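Local coordinates for protein UDP-N-acetylenolpyruvoylglucosamine reductase (Listeria monocytogenes, PDB 3TX1) that probably reduces UDP-N-acetylenolpyruvoylglucosamine to UDP-N-acetylmuramate with NADPH and a bound FAD, a step of peptidoglycan synthesis, at residues 139-144 with 218-223; 144-149 with 229-234; 279-284 with 290-295. One frame throughout, in Å; residues are numbered along the deposited sequence.

Interaction 1 (139-144 with 218-223); sequences GLEFAC and NLIQAK
Glu141 lies against Ile220 and Lys223 where a short 3-10 turn, residues 141-143 of the FAD-binding (PCMH-type) part of the fold, rests on helix 217-234, most of which falls in the C-terminal family region. The nearest CA atoms, those of Glu141 and Lys223, are 6.5 Å apart, and on the loop side nearly all of the contact is made by the Glu141 side chain. The ammonium group of Lys223 leads away to a salt bridge with Glu226, and Ile220 also packs on Leu133 of helix 125-134. The CB of Glu141 points at the helix and meets Lys223 CB at 4.0 Å. CG goes deeper and touches both partners, Ile220 CG2 at 3.5 Å and Lys223 CB a little farther off. At CG the chain bends (chi2 77°), which folds the carboxylate back over its own loop, and CD passes Ile220 CG2 at 3.9 Å. Glu141 and Ile220 cross at about a right angle. At the tip, OE2 lies along the branches of Ile220 and takes a hydrogen bond from Ser138 OG. Glu141 OE1 accepts the backbone N-H of Gly139, 2.8 Å from Gly139 N to Glu141 OE1, on its syn side and 22° out of the carboxylate plane.

Interaction 2 (144-149 with 229-234); sequences CGIPGS and AAREAK. With FAD (flavin-adenine dinucleotide), chain B.
Arg231 reaches from helix 217-234 alongside the backbone of Gly145 and Ile146 to the flavin of FAD, joining the C-terminal part of the fold to the 144-149 loop of the PCMH-type FAD-binding domain. Polar contacts to the cofactor come from both segments. CG of Arg231 stands anti to the backbone N (chi1 -176°) and the chain runs straight until chi3, a reach that brings the guanidinium edge to the isoalloxazine. NH1 donates to FAD O4 at 3.0 Å, nearly straight at 164°, while NH2 donates to FAD N5 at 3.3 Å and, weakly, to FAD O4. NH2 is also bonded to Gln235, a second-shell partner, consistent with a guanidinium held in place against the flavin. Farther along the loop, Pro147 O accepts the ribityl O2' of FAD, and Ser149, the N-cap of helix 150-156, gives both N and OG to FAD O1P.

One water bridges the segments: it accepts from NH1 of Arg231 at 2.8 Å and weakly from Gly145 N. Direct contact between the segments is by packing. Gly145 O lies over one guanidinium face, 3.2 Å from Arg231 NE but at too poor an angle for a hydrogen bond. Ile146 crosses the arginine at about a right angle, its CG1 3.6 Å from Arg231 NH1. Ile146 and Pro147 also line the flavin, Ile146 CD1 approaching FAD N3 and Pro147 CG lying 3.6 Å from FAD C7.

Interaction 3 (279-284 with 290-295); sequences GFIVNI and TDYMNL
Ile281 of strand 281-283 packs against Tyr292 and Leu295 of helix 289-307, a strand followed, after a short connection, by a helix that doubles back over the sheet. The two segment axes run nearly antiparallel, at 158°, and approach to 10.0 Å at their closest, a gap filled by these three side chains.

The CB of Ile281 points toward the helix. Its CG2, anti to the backbone N, is the branch that meets the tyrosine ring, 3.4 Å from Tyr292 CE2, and it also touches Leu295 CD2 at 4.0 Å. Its other branch ends in CD1, which lies against Leu295 CG at 4.1 Å. The isoleucine and tyrosine side chains run antiparallel alongside one another, with CB and CG2 of Ile281 along the CD2-CE2 side of the ring.

Tyr292 leaves the helix off to one side, but its far end swings in to the strand. There the hydroxyl donates a hydrogen bond to Ile281 O, at 2.8 Å from Tyr292 OH. The donor sits well above the carbonyl plane, 39° out of it, with a C=O...donor angle of 132°. This bond gives the phenol's polar end a partner within a buried contact. Past it, Asn283 CB comes to 3.7 Å from Tyr292 OH, while the asparagine amide turns to Thr49, Gly285 and Ala287.

Leu295, one turn after Tyr292, packs also on Val273 and Ile268, while Tyr292 touches Ile91 of strand 90-92. The helix thus packs on the small antiparallel sheet of strands 267-268, 271-273 and 281-283, in which 281-283 is an outer strand.

Interactions 1 and 2 share Cys144 and both use helix 217-234, with the contact centres 12 Å apart: the same loop meets first the helix's early turns, then its late ones. Interaction 1 is partly buried and lies away from the annotated sites, its contact being aliphatic with the carboxylate turned back to its own loop. Interaction 2 is buried, and its polar bonds go through the flavin and a water rather than directly between the segments. Interaction 3, also buried, is about 19 Å from interaction 2 between centres and belongs wholly to the C-terminal part; it is a hydrophobic strand-helix contact with one phenol hydrogen bond, and it touches neither of the others.

Interaction 1 (139-144 with 218-223)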
loop_
_atom_site.group_PDB
_atom_site.type_symbol
_atom_site.label_atom_id
_atom_site.label_comp_id
_atom_site.label_asym_id
_atom_site.label_seq_id
_atom_site.Cartn_x
_atom_site.Cartn_y
_atom_site.Cartn_z
ATOM N N GLY A 139 0.074 2.484 -20.689
ATOM C CA GLY A 139 1.233 2.222 -19.878
ATOM C C GLY A 139 0.815 1.871 -18.471
ATOM O O GLY A 139 1.609 1.268 -17.743
ATOM N N LEU A 140 -0.401 2.281 -18.074
ATOM C CA LEU A 140 -0.913 1.970 -16.728
ATOM C C LEU A 140 -1.837 0.738 -16.628
ATOM O O LEU A 140 -2.142 0.261 -15.533
ATOM C CB LEU A 140 -1.619 3.177 -16.089
ATOM C CG LEU A 140 -0.796 4.257 -15.380
ATOM C CD1 LEU A 140 -1.775 5.236 -14.740
ATOM C CD2 LEU A 140 0.205 3.733 -14.341
ATOM N N GLU A 141 -2.265 0.209 -17.763
ATOM C CA GLU A 141 -3.229 -0.851 -17.717
ATOM C C GLU A 141 -3.027 -1.793 -16.540
ATOM O O GLU A 141 -4.010 -2.160 -15.879
ATOM C CB GLU A 141 -3.264 -1.626 -19.027
ATOM C CG GLU A 141 -3.553 -0.795 -20.268
ATOM C CD GLU A 141 -2.347 0.012 -20.724
ATOM O OE1 GLU A 141 -1.399 0.200 -19.908
ATOM O OE2 GLU A 141 -2.351 0.441 -21.899
ATOM N N PHE A 142 -1.766 -2.138 -16.263
ATOM C CA PHE A 142 -1.422 -3.121 -15.240
ATOM C C PHE A 142 -1.920 -2.834 -13.804
ATOM O O PHE A 142 -1.911 -3.746 -12.945
ATOM C CB PHE A 142 0.095 -3.389 -15.221
ATOM C CG PHE A 142 0.917 -2.217 -14.754
ATOM C CD1 PHE A 142 0.946 -1.854 -13.412
ATOM C CD2 PHE A 142 1.680 -1.497 -15.640
ATOM C CE1 PHE A 142 1.688 -0.777 -12.982
ATOM C CE2 PHE A 142 2.442 -0.433 -15.208
ATOM C CZ PHE A 142 2.444 -0.070 -13.880
ATOM N N ALA A 143 -2.350 -1.588 -13.574
ATOM C CA ALA A 143 -2.757 -1.090 -12.282
ATOM C C ALA A 143 -4.262 -0.836 -12.145
ATOM O O ALA A 143 -4.731 -0.303 -11.139
ATOM C CB ALA A 143 -1.963 0.167 -11.951
ATOM N N CYS A 144 -5.046 -1.259 -13.111
ATOM C CA CYS A 144 -6.494 -1.018 -13.039
ATOM C C CYS A 144 -7.112 -1.795 -11.858
ATOM O O CYS A 144 -8.248 -1.502 -11.418
ATOM C CB CYS A 144 -7.145 -1.443 -14.363
ATOM S SG CYS A 144 -6.842 -3.198 -14.789
ATOM N N ASN A 218 -9.882 1.550 -27.378
ATOM C CA ASN A 218 -10.200 0.159 -27.542
ATOM C C ASN A 218 -9.079 -0.752 -27.082
ATOM O O ASN A 218 -9.318 -1.686 -26.310
ATOM C CB ASN A 218 -10.600 -0.149 -28.998
ATOM C CG ASN A 218 -12.082 0.122 -29.285
ATOM O OD1 ASN A 218 -12.809 0.659 -28.435
ATOM N ND2 ASN A 218 -12.540 -0.258 -30.493
ATOM N N LEU A 219 -7.853 -0.475 -27.531
ATOM C CA LEU A 219 -6.713 -1.348 -27.187
ATOM C C LEU A 219 -6.465 -1.372 -25.693
ATOM O O LEU A 219 -6.361 -2.438 -25.116
ATOM C CB LEU A 219 -5.445 -1.063 -28.029
ATOM C CG LEU A 219 -5.624 -1.116 -29.569
ATOM C CD1 LEU A 219 -4.344 -0.822 -30.338
ATOM C CD2 LEU A 219 -6.217 -2.433 -30.034
ATOM N N ILE A 220 -6.448 -0.205 -25.055
ATOM C CA ILE A 220 -6.315 -0.121 -23.600
ATOM C C ILE A 220 -7.522 -0.818 -22.925
ATOM O O ILE A 220 -7.355 -1.629 -22.000
ATOM C CB ILE A 220 -6.150 1.348 -23.160
ATOM C CG1 ILE A 220 -5.089 2.022 -24.056
ATOM C CG2 ILE A 220 -5.858 1.482 -21.658
ATOM C CD1 ILE A 220 -4.833 3.494 -23.780
ATOM N N GLN A 221 -8.731 -0.549 -23.416
ATOM C CA GLN A 221 -9.925 -1.206 -22.872
ATOM C C GLN A 221 -9.826 -2.745 -22.797
ATOM O O GLN A 221 -10.145 -3.364 -21.778
ATOM C CB GLN A 221 -11.161 -0.829 -23.689
ATOM C CG GLN A 221 -12.443 -1.115 -22.938
ATOM C CD GLN A 221 -12.386 -0.473 -21.573
ATOM O OE1 GLN A 221 -11.993 0.689 -21.447
ATOM N NE2 GLN A 221 -12.705 -1.243 -20.541
ATOM N N ALA A 222 -9.389 -3.337 -23.907
ATOM C CA ALA A 222 -9.222 -4.796 -24.054
ATOM C C ALA A 222 -8.219 -5.395 -23.040
ATOM O O ALA A 222 -8.386 -6.539 -22.585
ATOM C CB ALA A 222 -8.851 -5.148 -25.502
ATOM N N LYS A 223 -7.173 -4.619 -22.731
ATOM C CA LYS A 223 -6.216 -4.974 -21.696
ATOM C C LYS A 223 -6.868 -4.849 -20.336
ATOM O O LYS A 223 -6.701 -5.723 -19.490
ATOM C CB LYS A 223 -4.962 -4.090 -21.740
ATOM C CG LYS A 223 -3.867 -4.594 -22.665
ATOM C CD LYS A 223 -3.149 -5.806 -22.084
ATOM C CE LYS A 223 -2.409 -6.589 -23.169
ATOM N NZ LYS A 223 -1.809 -7.801 -22.538
#

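Interaction 2 (144-149 with 229-234)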
loop_
_atom_site.group_PDB
_atom_site.type_symbol
_atom_site.label_atom_id
_atom_site.label_comp_id
_atom_site.label_asym_id
_atom_site.label_seq_id
_atom_site.Cartn_x
_atom_site.Cartn_y
_atom_site.Cartn_z
ATOM N N CYS A 144 -5.046 -1.259 -13.111
ATOM C CA CYS A 144 -6.494 -1.018 -13.039
ATOM C C CYS A 144 -7.112 -1.795 -11.858
ATOM O O CYS A 144 -8.248 -1.502 -11.418
ATOM C CB CYS A 144 -7.145 -1.443 -14.363
ATOM S SG CYS A 144 -6.842 -3.198 -14.789
ATOM N N GLY A 145 -6.366 -2.785 -11.355
ATOM C CA GLY A 145 -6.862 -3.615 -10.282
ATOM C C GLY A 145 -6.071 -3.634 -8.986
ATOM O O GLY A 145 -6.456 -4.363 -8.086
ATOM N N ILE A 146 -5.004 -2.823 -8.877
ATOM C CA ILE A 146 -4.118 -2.780 -7.704
ATOM C C ILE A 146 -4.628 -1.751 -6.718
ATOM O O ILE A 146 -4.558 -0.558 -6.981
ATOM C CB ILE A 146 -2.668 -2.370 -8.073
ATOM C CG1 ILE A 146 -2.067 -3.268 -9.164
ATOM C CG2 ILE A 146 -1.788 -2.398 -6.845
ATOM C CD1 ILE A 146 -0.675 -2.861 -9.645
ATOM N N PRO A 147 -5.082 -2.205 -5.546
ATOM C CA PRO A 147 -5.681 -1.377 -4.495
ATOM C C PRO A 147 -4.647 -0.462 -3.909
ATOM O O PRO A 147 -3.455 -0.635 -4.197
ATOM C CB PRO A 147 -6.077 -2.408 -3.426
ATOM C CG PRO A 147 -6.079 -3.737 -4.133
ATOM C CD PRO A 147 -4.936 -3.593 -5.091
ATOM N N GLY A 148 -5.069 0.524 -3.121
ATOM C CA GLY A 148 -4.105 1.381 -2.458
ATOM C C GLY A 148 -3.895 2.754 -3.054
ATOM O O GLY A 148 -4.483 3.108 -4.074
ATOM N N SER A 149 -3.011 3.511 -2.404
ATOM C CA SER A 149 -2.729 4.879 -2.789
ATOM C C SER A 149 -1.522 4.983 -3.700
ATOM O O SER A 149 -0.674 4.083 -3.721
ATOM C CB SER A 149 -2.424 5.705 -1.519
ATOM O OG SER A 149 -1.049 5.580 -1.104
ATOM N N ALA A 229 -10.756 -9.380 -15.617
ATOM C CA ALA A 229 -11.216 -10.750 -15.751
ATOM C C ALA A 229 -10.251 -11.673 -15.047
ATOM O O ALA A 229 -10.657 -12.476 -14.160
ATOM C CB ALA A 229 -11.309 -11.131 -17.205
ATOM N N ALA A 230 -8.972 -11.528 -15.410
ATOM C CA ALA A 230 -7.903 -12.357 -14.845
ATOM C C ALA A 230 -7.845 -12.288 -13.316
ATOM O O ALA A 230 -7.921 -13.309 -12.643
ATOM C CB ALA A 230 -6.564 -11.998 -15.443
ATOM N N ARG A 231 -7.751 -11.073 -12.779
ATOM C CA ARG A 231 -7.650 -10.896 -11.375
ATOM C C ARG A 231 -8.893 -11.402 -10.677
ATOM O O ARG A 231 -8.800 -12.128 -9.687
ATOM C CB ARG A 231 -7.443 -9.426 -11.073
ATOM C CG ARG A 231 -7.221 -9.121 -9.596
ATOM C CD ARG A 231 -7.191 -7.636 -9.327
ATOM N NE ARG A 231 -5.971 -7.009 -9.818
ATOM C CZ ARG A 231 -4.799 -7.022 -9.180
ATOM N NH1 ARG A 231 -3.755 -6.385 -9.689
ATOM N NH2 ARG A 231 -4.666 -7.644 -8.012
ATOM N N GLU A 232 -10.062 -11.027 -11.180
ATOM C CA GLU A 232 -11.288 -11.455 -10.528
ATOM C C GLU A 232 -11.395 -12.946 -10.440
ATOM O O GLU A 232 -11.841 -13.471 -9.450
ATOM C CB GLU A 232 -12.508 -10.916 -11.223
ATOM C CG GLU A 232 -12.701 -9.434 -10.995
ATOM C CD GLU A 232 -13.932 -8.926 -11.708
ATOM O OE1 GLU A 232 -14.445 -9.651 -12.584
ATOM O OE2 GLU A 232 -14.389 -7.810 -11.388
ATOM N N ALA A 233 -10.942 -13.630 -11.477
ATOM C CA ALA A 233 -11.006 -15.084 -11.519
ATOM C C ALA A 233 -10.168 -15.718 -10.427
ATOM O O ALA A 233 -10.479 -16.814 -9.973
ATOM C CB ALA A 233 -10.527 -15.576 -12.872
ATOM N N LYS A 234 -9.131 -15.025 -9.972
ATOM C CA LYS A 234 -8.196 -15.646 -9.070
ATOM C C LYS A 234 -8.008 -15.057 -7.704
ATOM O O LYS A 234 -7.299 -15.618 -6.892
ATOM C CB LYS A 234 -6.860 -15.709 -9.768
ATOM C CG LYS A 234 -6.865 -16.682 -10.936
ATOM C CD LYS A 234 -5.473 -16.749 -11.529
ATOM C CE LYS A 234 -5.207 -18.077 -12.211
ATOM N NZ LYS A 234 -3.732 -18.177 -12.407
HETATM P PA FAD B . -0.016 0.916 2.584
HETATM O O1A FAD B . -0.816 1.939 3.317
HETATM O O2A FAD B . -0.382 -0.536 2.705
HETATM O O5B FAD B . 1.504 0.990 3.073
HETATM C C5B FAD B . 2.402 0.456 2.106
HETATM C C4B FAD B . 3.822 0.934 2.320
HETATM O O4B FAD B . 4.048 2.148 1.621
HETATM C C3B FAD B . 4.228 1.204 3.752
HETATM O O3B FAD B . 5.666 1.026 3.806
HETATM C C2B FAD B . 3.894 2.690 3.869
HETATM O O2B FAD B . 4.527 3.447 4.920
HETATM C C1B FAD B . 4.392 3.178 2.541
HETATM N N9A FAD B . 3.636 4.345 2.121
HETATM C C8A FAD B . 2.307 4.460 1.980
HETATM N N7A FAD B . 2.024 5.694 1.474
HETATM C C5A FAD B . 3.172 6.377 1.272
HETATM C C6A FAD B . 3.608 7.721 0.810
HETATM N N6A FAD B . 2.739 8.692 0.413
HETATM N N1A FAD B . 4.936 7.965 0.787
HETATM C C2A FAD B . 5.838 7.064 1.154
HETATM N N3A FAD B . 5.531 5.851 1.615
HETATM C C4A FAD B . 4.240 5.459 1.699
HETATM N N1 FAD B . 0.511 -4.955 -5.044
HETATM C C2 FAD B . 1.046 -5.128 -6.277
HETATM O O2 FAD B . 2.164 -4.648 -6.529
HETATM N N3 FAD B . 0.430 -5.764 -7.283
HETATM C C4 FAD B . -0.765 -6.326 -7.165
HETATM O O4 FAD B . -1.293 -6.947 -8.116
HETATM C C4X FAD B . -1.411 -6.182 -5.852
HETATM N N5 FAD B . -2.615 -6.708 -5.648
HETATM C C5X FAD B . -3.246 -6.607 -4.470
HETATM C C6 FAD B . -4.508 -7.168 -4.346
HETATM C C7 FAD B . -5.201 -7.064 -3.169
HETATM C C7M FAD B . -6.564 -7.693 -3.043
HETATM C C8 FAD B . -4.557 -6.325 -2.060
HETATM C C8M FAD B . -5.237 -6.177 -0.747
HETATM C C9 FAD B . -3.312 -5.770 -2.185
HETATM C C9A FAD B . -2.619 -5.889 -3.365
HETATM N N10 FAD B . -1.339 -5.307 -3.534
HETATM C C10 FAD B . -0.707 -5.449 -4.783
HETATM C "C1'" FAD B . -0.684 -4.606 -2.413
HETATM C "C2'" FAD B . -1.007 -3.130 -2.408
HETATM O "O2'" FAD B . -2.156 -2.873 -3.211
HETATM C "C3'" FAD B . 0.136 -2.314 -2.983
HETATM O "O3'" FAD B . 1.298 -2.669 -2.244
HETATM C "C4'" FAD B . -0.161 -0.825 -2.824
HETATM O "O4'" FAD B . 0.585 -0.040 -3.765
HETATM C "C5'" FAD B . 0.040 -0.334 -1.401
HETATM O "O5'" FAD B . -0.738 0.831 -1.257
HETATM P P FAD B . -1.146 1.464 0.132
HETATM O O1P FAD B . -1.446 2.886 -0.176
HETATM O O2P FAD B . -2.214 0.561 0.647
HETATM O O3P FAD B . 0.115 1.305 1.046
HETATM O O HOH W 1 -4.375 -4.907 -11.965
#

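Interaction 3 (279-284 with 290-295)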
loop_
_atom_site.group_PDB
_atom_site.type_symbol
_atom_site.label_atom_id
_atom_site.label_comp_id
_atom_site.label_asym_id
_atom_site.label_seq_id
_atom_site.Cartn_x
_atom_site.Cartn_y
_atom_site.Cartn_z
ATOM N N GLY A 279 -2.616 -17.882 -1.134
ATOM C CA GLY A 279 -1.587 -16.918 -0.713
ATOM C C GLY A 279 -2.150 -15.627 -0.125
ATOM O O GLY A 279 -1.396 -14.693 0.175
ATOM N N PHE A 280 -3.476 -15.595 0.029
ATOM C CA PHE A 280 -4.218 -14.491 0.604
ATOM C C PHE A 280 -4.855 -14.881 1.923
ATOM O O PHE A 280 -5.486 -15.937 2.045
ATOM C CB PHE A 280 -5.393 -14.153 -0.276
ATOM C CG PHE A 280 -5.096 -13.202 -1.381
ATOM C CD1 PHE A 280 -4.274 -13.565 -2.446
ATOM C CD2 PHE A 280 -5.748 -11.991 -1.439
ATOM C CE1 PHE A 280 -4.031 -12.689 -3.514
ATOM C CE2 PHE A 280 -5.536 -11.135 -2.524
ATOM C CZ PHE A 280 -4.673 -11.477 -3.563
ATOM N N ILE A 281 -4.739 -14.004 2.906
ATOM C CA ILE A 281 -5.439 -14.238 4.151
ATOM C C ILE A 281 -6.621 -13.264 4.170
ATOM O O ILE A 281 -6.429 -12.053 4.302
ATOM C CB ILE A 281 -4.503 -14.042 5.341
ATOM C CG1 ILE A 281 -3.495 -15.169 5.327
ATOM C CG2 ILE A 281 -5.270 -14.057 6.649
ATOM C CD1 ILE A 281 -2.436 -15.041 6.385
ATOM N N VAL A 282 -7.824 -13.790 4.004
ATOM C CA VAL A 282 -9.010 -12.946 3.993
ATOM C C VAL A 282 -9.625 -12.748 5.384
ATOM O O VAL A 282 -9.434 -13.543 6.279
ATOM C CB VAL A 282 -10.107 -13.520 3.073
ATOM C CG1 VAL A 282 -9.590 -13.635 1.670
ATOM C CG2 VAL A 282 -10.553 -14.882 3.582
ATOM N N ASN A 283 -10.460 -11.728 5.500
ATOM C CA ASN A 283 -11.100 -11.334 6.731
ATOM C C ASN A 283 -12.535 -11.725 6.616
ATOM O O ASN A 283 -13.348 -10.952 6.116
ATOM C CB ASN A 283 -11.011 -9.814 6.844
ATOM C CG ASN A 283 -11.555 -9.271 8.137
ATOM O OD1 ASN A 283 -12.183 -9.983 8.938
ATOM N ND2 ASN A 283 -11.296 -7.983 8.368
ATOM N N ILE A 284 -12.861 -12.918 7.078
ATOM C CA ILE A 284 -14.229 -13.390 7.023
ATOM C C ILE A 284 -15.154 -12.724 8.037
ATOM O O ILE A 284 -16.278 -13.189 8.222
ATOM C CB ILE A 284 -14.312 -14.919 7.166
ATOM C CG1 ILE A 284 -13.802 -15.371 8.528
ATOM C CG2 ILE A 284 -13.535 -15.576 6.043
ATOM C CD1 ILE A 284 -14.076 -16.830 8.828
ATOM N N THR A 290 -3.979 -9.526 15.516
ATOM C CA THR A 290 -3.480 -10.698 16.204
ATOM C C THR A 290 -3.803 -11.917 15.347
ATOM O O THR A 290 -2.904 -12.728 15.057
ATOM C CB THR A 290 -4.068 -10.869 17.606
ATOM O OG1 THR A 290 -3.954 -9.641 18.307
ATOM C CG2 THR A 290 -3.310 -11.927 18.379
ATOM N N ASP A 291 -5.061 -12.022 14.904
ATOM C CA ASP A 291 -5.472 -13.151 14.048
ATOM C C ASP A 291 -4.589 -13.256 12.839
ATOM O O ASP A 291 -4.144 -14.349 12.502
ATOM C CB ASP A 291 -6.902 -13.029 13.558
ATOM C CG ASP A 291 -7.913 -13.102 14.666
ATOM O OD1 ASP A 291 -7.716 -13.874 15.644
ATOM O OD2 ASP A 291 -8.913 -12.368 14.539
ATOM N N TYR A 292 -4.344 -12.136 12.163
ATOM C CA TYR A 292 -3.446 -12.174 10.994
ATOM C C TYR A 292 -2.044 -12.694 11.320
ATOM O O TYR A 292 -1.590 -13.637 10.662
ATOM C CB TYR A 292 -3.378 -10.833 10.278
ATOM C CG TYR A 292 -4.438 -10.662 9.200
ATOM C CD1 TYR A 292 -5.762 -10.309 9.519
ATOM C CD2 TYR A 292 -4.116 -10.842 7.842
ATOM C CE1 TYR A 292 -6.732 -10.150 8.530
ATOM C CE2 TYR A 292 -5.086 -10.694 6.854
ATOM C CZ TYR A 292 -6.398 -10.340 7.208
ATOM O OH TYR A 292 -7.359 -10.178 6.198
ATOM N N MET A 293 -1.404 -12.119 12.356
ATOM C CA MET A 293 -0.044 -12.482 12.765
ATOM C C MET A 293 -0.000 -13.934 13.152
ATOM O O MET A 293 1.013 -14.611 12.960
ATOM C CB MET A 293 0.455 -11.662 13.979
ATOM C CG MET A 293 0.660 -10.146 13.844
ATOM S SD MET A 293 1.382 -9.548 12.268
ATOM C CE MET A 293 2.843 -10.561 11.973
ATOM N N ASN A 294 -1.084 -14.403 13.758
ATOM C CA ASN A 294 -1.143 -15.763 14.197
ATOM C C ASN A 294 -1.299 -16.714 13.020
ATOM O O ASN A 294 -0.633 -17.738 12.932
ATOM C CB ASN A 294 -2.235 -15.930 15.266
ATOM C CG ASN A 294 -1.748 -15.568 16.694
ATOM O OD1 ASN A 294 -2.522 -15.116 17.539
ATOM N ND2 ASN A 294 -0.448 -15.773 16.959
ATOM N N LEU A 295 -2.138 -16.367 12.065
ATOM C CA LEU A 295 -2.267 -17.227 10.914
ATOM C C LEU A 295 -0.993 -17.165 10.048
ATOM O O LEU A 295 -0.491 -18.203 9.583
ATOM C CB LEU A 295 -3.528 -16.887 10.130
ATOM C CG LEU A 295 -3.949 -17.821 9.016
ATOM C CD1 LEU A 295 -3.763 -19.264 9.472
ATOM C CD2 LEU A 295 -5.399 -17.508 8.647
#